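Local atomic coordinates of importin subunit beta-1 (PDB entry 5OWU), a protein that imports proteins into the nucleus as the beta subunit that pairs with importin alpha, the adaptor recognising classical nuclear localization signals in cargo. Residues Gln552-Asp557 / Phe603-Lys608; Glu571-Ile576 / Ala612-Asp617. All coordinates share one frame; numbering follows the deposited sequence.

Contact 1: residues Gln552-Asp557 / Phe603-Lys608; sequences QTMSVD and FRLLEK
M554 and L605 meet across the ends of two helices in neighbouring HEAT repeats, HEAT 13 and HEAT 14, their CA atoms 8.2 Å apart. The 552-557 segment carries the last two residues of helix 536-553 into a type I beta turn from T553 to V556, while 603-608 closes helix 595-607, with K608 the first residue to abandon helical backbone angles. The contact is carried mainly by side chains, and no hydrogen bond crosses it. With CG anti to the carbonyl carbon (chi1 -66°) and SD extended beyond it (chi2 173°), the M554 chain reaches L605 with its sulphur, and the bend at chi3 turns CE away from the leucine. L605 reaches back with one branch, and the two side chains cross at about a right angle. The sulphur SD of M554 lies 3.7 Å from CD2 of L605, and CG of M554 rests on the same methyl at 3.8 Å. Beside it, NH2 of R604 stays 4.4 Å from O of M554, too long for a hydrogen bond, the carbonyl oxygen lying oblique to the guanidinium plane. Each of the pair also packs inside its own repeat, M554 on Q573 and L605 on V618, and the M554-L605 contact joins the two. Away from this contact, Q552 O receives two donors: the backbone N of S555, and OG of S555 at 2.7 Å, which lies in the carbonyl plane on a lone pair.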
loop_
_atom_site.group_PDB
_atom_site.type_symbol
_atom_site.label_atom_id
_atom_site.label_comp_id
_atom_site.label_asym_id
_atom_site.label_seq_id
_atom_site.Cartn_x
_atom_site.Cartn_y
_atom_site.Cartn_z
ATOM N N GLN A 552 20.077 -17.997 -25.353
ATOM C CA GLN A 552 20.341 -19.233 -24.632
ATOM C C GLN A 552 19.061 -19.782 -24.025
ATOM O O GLN A 552 18.767 -20.979 -24.143
ATOM C CB GLN A 552 21.397 -18.988 -23.559
ATOM C CG GLN A 552 21.818 -20.228 -22.822
ATOM C CD GLN A 552 22.708 -19.908 -21.649
ATOM O OE1 GLN A 552 22.241 -19.790 -20.514
ATOM N NE2 GLN A 552 23.996 -19.751 -21.917
ATOM N N THR A 553 18.259 -18.911 -23.400
ATOM C CA THR A 553 17.049 -19.414 -22.763
ATOM C C THR A 553 16.096 -19.977 -23.798
ATOM O O THR A 553 15.304 -20.881 -23.497
ATOM C CB THR A 553 16.350 -18.319 -21.949
ATOM O OG1 THR A 553 15.875 -17.283 -22.822
ATOM C CG2 THR A 553 17.293 -17.738 -20.892
ATOM N N MET A 554 16.167 -19.481 -25.024
ATOM C CA MET A 554 15.246 -19.947 -26.041
ATOM C C MET A 554 15.733 -21.221 -26.712
ATOM O O MET A 554 15.041 -21.743 -27.591
ATOM C CB MET A 554 15.011 -18.835 -27.057
ATOM C CG MET A 554 14.272 -17.641 -26.434
ATOM S SD MET A 554 14.159 -16.234 -27.566
ATOM C CE MET A 554 15.873 -15.873 -27.751
ATOM N N SER A 555 16.888 -21.744 -26.301
ATOM C CA SER A 555 17.322 -23.067 -26.732
ATOM C C SER A 555 16.806 -24.171 -25.816
ATOM O O SER A 555 17.049 -25.351 -26.094
ATOM C CB SER A 555 18.856 -23.128 -26.802
ATOM O OG SER A 555 19.447 -23.228 -25.511
ATOM N N VAL A 556 16.092 -23.816 -24.749
ATOM C CA VAL A 556 15.655 -24.775 -23.736
ATOM C C VAL A 556 14.356 -25.423 -24.188
ATOM O O VAL A 556 13.364 -24.734 -24.446
ATOM C CB VAL A 556 15.475 -24.096 -22.368
ATOM C CG1 VAL A 556 14.872 -25.066 -21.341
ATOM C CG2 VAL A 556 16.801 -23.554 -21.855
ATOM N N ASP A 557 14.350 -26.749 -24.249
ATOM C CA ASP A 557 13.152 -27.498 -24.614
ATOM C C ASP A 557 12.211 -27.532 -23.411
ATOM O O ASP A 557 12.482 -28.209 -22.419
ATOM C CB ASP A 557 13.528 -28.903 -25.067
ATOM C CG ASP A 557 12.319 -29.786 -25.305
ATOM O OD1 ASP A 557 11.174 -29.268 -25.299
ATOM O OD2 ASP A 557 12.519 -30.998 -25.511
ATOM N N PHE A 603 9.011 -12.008 -31.801
ATOM C CA PHE A 603 7.921 -12.755 -32.414
ATOM C C PHE A 603 7.968 -14.220 -32.008
ATOM O O PHE A 603 6.937 -14.803 -31.650
ATOM C CB PHE A 603 7.965 -12.600 -33.934
ATOM C CG PHE A 603 7.528 -11.247 -34.411
ATOM C CD1 PHE A 603 6.363 -10.678 -33.930
ATOM C CD2 PHE A 603 8.294 -10.532 -35.317
ATOM C CE1 PHE A 603 5.959 -9.426 -34.357
ATOM C CE2 PHE A 603 7.893 -9.280 -35.747
ATOM C CZ PHE A 603 6.725 -8.730 -35.265
ATOM N N ARG A 604 9.157 -14.828 -32.012
ATOM C CA ARG A 604 9.235 -16.218 -31.584
ATOM C C ARG A 604 8.700 -16.362 -30.167
ATOM O O ARG A 604 7.845 -17.217 -29.893
ATOM C CB ARG A 604 10.671 -16.729 -31.704
ATOM C CG ARG A 604 11.074 -17.030 -33.144
ATOM C CD ARG A 604 12.564 -17.256 -33.286
ATOM N NE ARG A 604 13.038 -18.338 -32.431
ATOM C CZ ARG A 604 14.321 -18.604 -32.206
ATOM N NH1 ARG A 604 15.267 -17.862 -32.766
ATOM N NH2 ARG A 604 14.660 -19.608 -31.408
ATOM N N LEU A 605 9.129 -15.473 -29.267
ATOM C CA LEU A 605 8.628 -15.525 -27.900
ATOM C C LEU A 605 7.119 -15.356 -27.864
ATOM O O LEU A 605 6.437 -15.970 -27.035
ATOM C CB LEU A 605 9.311 -14.452 -27.054
ATOM C CG LEU A 605 10.783 -14.727 -26.756
ATOM C CD1 LEU A 605 11.451 -13.474 -26.217
ATOM C CD2 LEU A 605 10.921 -15.874 -25.765
ATOM N N LEU A 606 6.575 -14.522 -28.755
ATOM C CA LEU A 606 5.133 -14.305 -28.772
ATOM C C LEU A 606 4.388 -15.510 -29.326
ATOM O O LEU A 606 3.225 -15.730 -28.969
ATOM C CB LEU A 606 4.793 -13.056 -29.589
ATOM C CG LEU A 606 5.143 -11.688 -28.994
ATOM C CD1 LEU A 606 4.748 -10.579 -29.953
ATOM C CD2 LEU A 606 4.477 -11.467 -27.638
ATOM N N GLU A 607 5.025 -16.298 -30.192
ATOM C CA GLU A 607 4.355 -17.463 -30.757
ATOM C C GLU A 607 4.547 -18.716 -29.918
ATOM O O GLU A 607 3.923 -19.743 -30.210
ATOM C CB GLU A 607 4.844 -17.722 -32.187
ATOM C CG GLU A 607 4.189 -16.830 -33.226
ATOM C CD GLU A 607 2.672 -16.980 -33.267
ATOM O OE1 GLU A 607 2.141 -17.918 -32.634
ATOM O OE2 GLU A 607 2.006 -16.147 -33.920
ATOM N N LYS A 608 5.387 -18.652 -28.890
ATOM C CA LYS A 608 5.550 -19.766 -27.972
ATOM C C LYS A 608 4.219 -20.159 -27.347
ATOM O O LYS A 608 3.335 -19.326 -27.138
ATOM C CB LYS A 608 6.523 -19.390 -26.858
ATOM C CG LYS A 608 7.920 -19.927 -27.040
ATOM C CD LYS A 608 8.847 -19.466 -25.930
ATOM C CE LYS A 608 8.239 -19.597 -24.527
ATOM N NZ LYS A 608 9.198 -19.190 -23.468
#

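Contact 2: residues Glu571-Ile576 / Ala612-Asp617; sequences ELQSNI and AFIEDD
A polar helix-to-helix clasp, S574 to D617, joins HEAT 13 to HEAT 14 in the superhelical stack of this importin: S574 sits within helix 563-586, and D617 lies in the first turn of helix 615-629. The backbones come close here, with the CA atoms of S574 and D617 5.9 Å apart. OG of S574, placed anti to its own backbone N (chi1 172°), donates a short hydrogen bond of 2.6 Å to OD2 of D617. The hydroxyl does not approach in the carboxylate plane but from above it, 56° out, which brings CB of S574 to a tight 3.0 Å from the same OD2. With an alanine here in place of D617, the S574 hydroxyl would probably lose its acceptor across the seam and be set free to turn. Beside this bond a methyl of I614, CD1, packs against the amide oxygen OE1 of Q573 at 4.0 Å, the two side chains crossing obliquely. Q573 and I614 are both buried, so this part of the contact belongs to the interior of the repeat stack. Within helix 563-586, one turn apart, N575 ND2 donates at 3.1 Å to OE2 of E571, nearly straight at 163° but from well above the carboxylate plane.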
loop_
_atom_site.group_PDB
_atom_site.type_symbol
_atom_site.label_atom_id
_atom_site.label_comp_id
_atom_site.label_asym_id
_atom_site.label_seq_id
_atom_site.Cartn_x
_atom_site.Cartn_y
_atom_site.Cartn_z
ATOM N N GLU A 571 10.551 -16.632 -15.302
ATOM C CA GLU A 571 11.084 -15.512 -14.521
ATOM C C GLU A 571 12.440 -15.066 -15.054
ATOM O O GLU A 571 12.718 -13.864 -15.124
ATOM C CB GLU A 571 11.188 -15.902 -13.045
ATOM C CG GLU A 571 11.967 -14.918 -12.148
ATOM C CD GLU A 571 11.244 -13.596 -11.939
ATOM O OE1 GLU A 571 10.098 -13.459 -12.420
ATOM O OE2 GLU A 571 11.824 -12.692 -11.291
ATOM N N LEU A 572 13.296 -16.017 -15.446
ATOM C CA LEU A 572 14.595 -15.658 -16.014
ATOM C C LEU A 572 14.434 -14.879 -17.314
ATOM O O LEU A 572 15.131 -13.881 -17.544
ATOM C CB LEU A 572 15.434 -16.914 -16.244
ATOM C CG LEU A 572 16.721 -16.721 -17.048
ATOM C CD1 LEU A 572 17.647 -15.689 -16.374
ATOM C CD2 LEU A 572 17.432 -18.046 -17.217
ATOM N N GLN A 573 13.530 -15.323 -18.189
ATOM C CA GLN A 573 13.323 -14.596 -19.438
ATOM C C GLN A 573 12.761 -13.205 -19.173
ATOM O O GLN A 573 13.105 -12.247 -19.871
ATOM C CB GLN A 573 12.398 -15.386 -20.362
ATOM C CG GLN A 573 13.012 -16.685 -20.840
ATOM C CD GLN A 573 12.134 -17.399 -21.836
ATOM O OE1 GLN A 573 10.957 -17.636 -21.580
ATOM N NE2 GLN A 573 12.702 -17.744 -22.982
ATOM N N SER A 574 11.890 -13.080 -18.170
ATOM C CA SER A 574 11.400 -11.767 -17.760
ATOM C C SER A 574 12.548 -10.867 -17.294
ATOM O O SER A 574 12.656 -9.711 -17.724
ATOM C CB SER A 574 10.346 -11.946 -16.662
ATOM O OG SER A 574 9.955 -10.710 -16.091
ATOM N N ASN A 575 13.422 -11.382 -16.422
ATOM C CA ASN A 575 14.587 -10.609 -15.982
ATOM C C ASN A 575 15.405 -10.130 -17.170
ATOM O O ASN A 575 15.789 -8.948 -17.258
ATOM C CB ASN A 575 15.477 -11.451 -15.055
ATOM C CG ASN A 575 14.750 -11.965 -13.819
ATOM O OD1 ASN A 575 15.168 -12.960 -13.223
ATOM N ND2 ASN A 575 13.665 -11.303 -13.430
ATOM N N ILE A 576 15.677 -11.049 -18.105
ATOM C CA ILE A 576 16.464 -10.713 -19.286
ATOM C C ILE A 576 15.773 -9.620 -20.087
ATOM O O ILE A 576 16.402 -8.648 -20.514
ATOM C CB ILE A 576 16.695 -11.969 -20.145
ATOM C CG1 ILE A 576 17.597 -12.964 -19.403
ATOM C CG2 ILE A 576 17.319 -11.604 -21.495
ATOM C CD1 ILE A 576 17.596 -14.349 -20.014
ATOM N N ALA A 612 1.519 -16.215 -22.746
ATOM C CA ALA A 612 0.826 -15.290 -21.860
ATOM C C ALA A 612 1.650 -14.927 -20.634
ATOM O O ALA A 612 1.392 -13.889 -20.014
ATOM C CB ALA A 612 -0.510 -15.892 -21.426
ATOM N N PHE A 613 2.634 -15.751 -20.270
ATOM C CA PHE A 613 3.389 -15.510 -19.043
ATOM C C PHE A 613 4.508 -14.489 -19.233
ATOM O O PHE A 613 4.864 -13.794 -18.276
ATOM C CB PHE A 613 3.963 -16.828 -18.511
ATOM C CG PHE A 613 2.916 -17.865 -18.196
ATOM C CD1 PHE A 613 2.502 -18.764 -19.162
ATOM C CD2 PHE A 613 2.345 -17.942 -16.934
ATOM C CE1 PHE A 613 1.542 -19.717 -18.883
ATOM C CE2 PHE A 613 1.383 -18.898 -16.650
ATOM C CZ PHE A 613 0.984 -19.784 -17.626
ATOM N N ILE A 614 5.066 -14.373 -20.441
ATOM C CA ILE A 614 6.125 -13.407 -20.721
ATOM C C ILE A 614 5.715 -12.339 -21.729
ATOM O O ILE A 614 6.505 -11.425 -21.989
ATOM C CB ILE A 614 7.411 -14.107 -21.205
ATOM C CG1 ILE A 614 7.138 -14.914 -22.469
ATOM C CG2 ILE A 614 7.978 -14.996 -20.109
ATOM C CD1 ILE A 614 8.371 -15.141 -23.300
ATOM N N GLU A 615 4.517 -12.421 -22.317
ATOM C CA GLU A 615 4.184 -11.492 -23.395
ATOM C C GLU A 615 4.216 -10.046 -22.919
ATOM O O GLU A 615 4.479 -9.140 -23.711
ATOM C CB GLU A 615 2.815 -11.824 -24.001
ATOM C CG GLU A 615 1.639 -11.753 -23.043
ATOM C CD GLU A 615 0.297 -11.964 -23.739
ATOM O OE1 GLU A 615 0.237 -11.884 -24.989
ATOM O OE2 GLU A 615 -0.699 -12.211 -23.030
ATOM N N ASP A 616 3.941 -9.808 -21.639
ATOM C CA ASP A 616 4.022 -8.455 -21.098
ATOM C C ASP A 616 5.441 -7.899 -21.218
ATOM O O ASP A 616 5.651 -6.785 -21.721
ATOM C CB ASP A 616 3.559 -8.468 -19.641
ATOM C CG ASP A 616 3.228 -7.090 -19.123
ATOM O OD1 ASP A 616 2.513 -6.348 -19.829
ATOM O OD2 ASP A 616 3.680 -6.751 -18.007
ATOM N N ASP A 617 6.433 -8.672 -20.766
ATOM C CA ASP A 617 7.823 -8.239 -20.868
ATOM C C ASP A 617 8.287 -8.162 -22.320
ATOM O O ASP A 617 9.126 -7.311 -22.662
ATOM C CB ASP A 617 8.704 -9.185 -20.061
ATOM C CG ASP A 617 8.335 -9.192 -18.587
ATOM O OD1 ASP A 617 8.134 -8.097 -18.018
ATOM O OD2 ASP A 617 8.218 -10.288 -18.008
#

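Contacts 1 and 2 are neighbours in one seam, their centres 11 Å apart, and along the chain their segments alternate: 552-557, 571-576, 603-608, 612-617. Each pairs HEAT 13 with HEAT 14, the first through helices 536-553 and 595-607, the second through helices 563-586 and 615-629. Q573 touches both contacts: its NE2 makes a probable hydrogen bond of 3.2 Å to T553 OG1, and its OE1 comes within 3.0 Å of K608 NZ, a close approach. Apolar groups complete the join, L605 CD2 meeting I614 CD1 at 3.6 Å and T553 CG2 meeting I576 CD1 at 3.5 Å. The shared layer thus links all four helices of the two repeats.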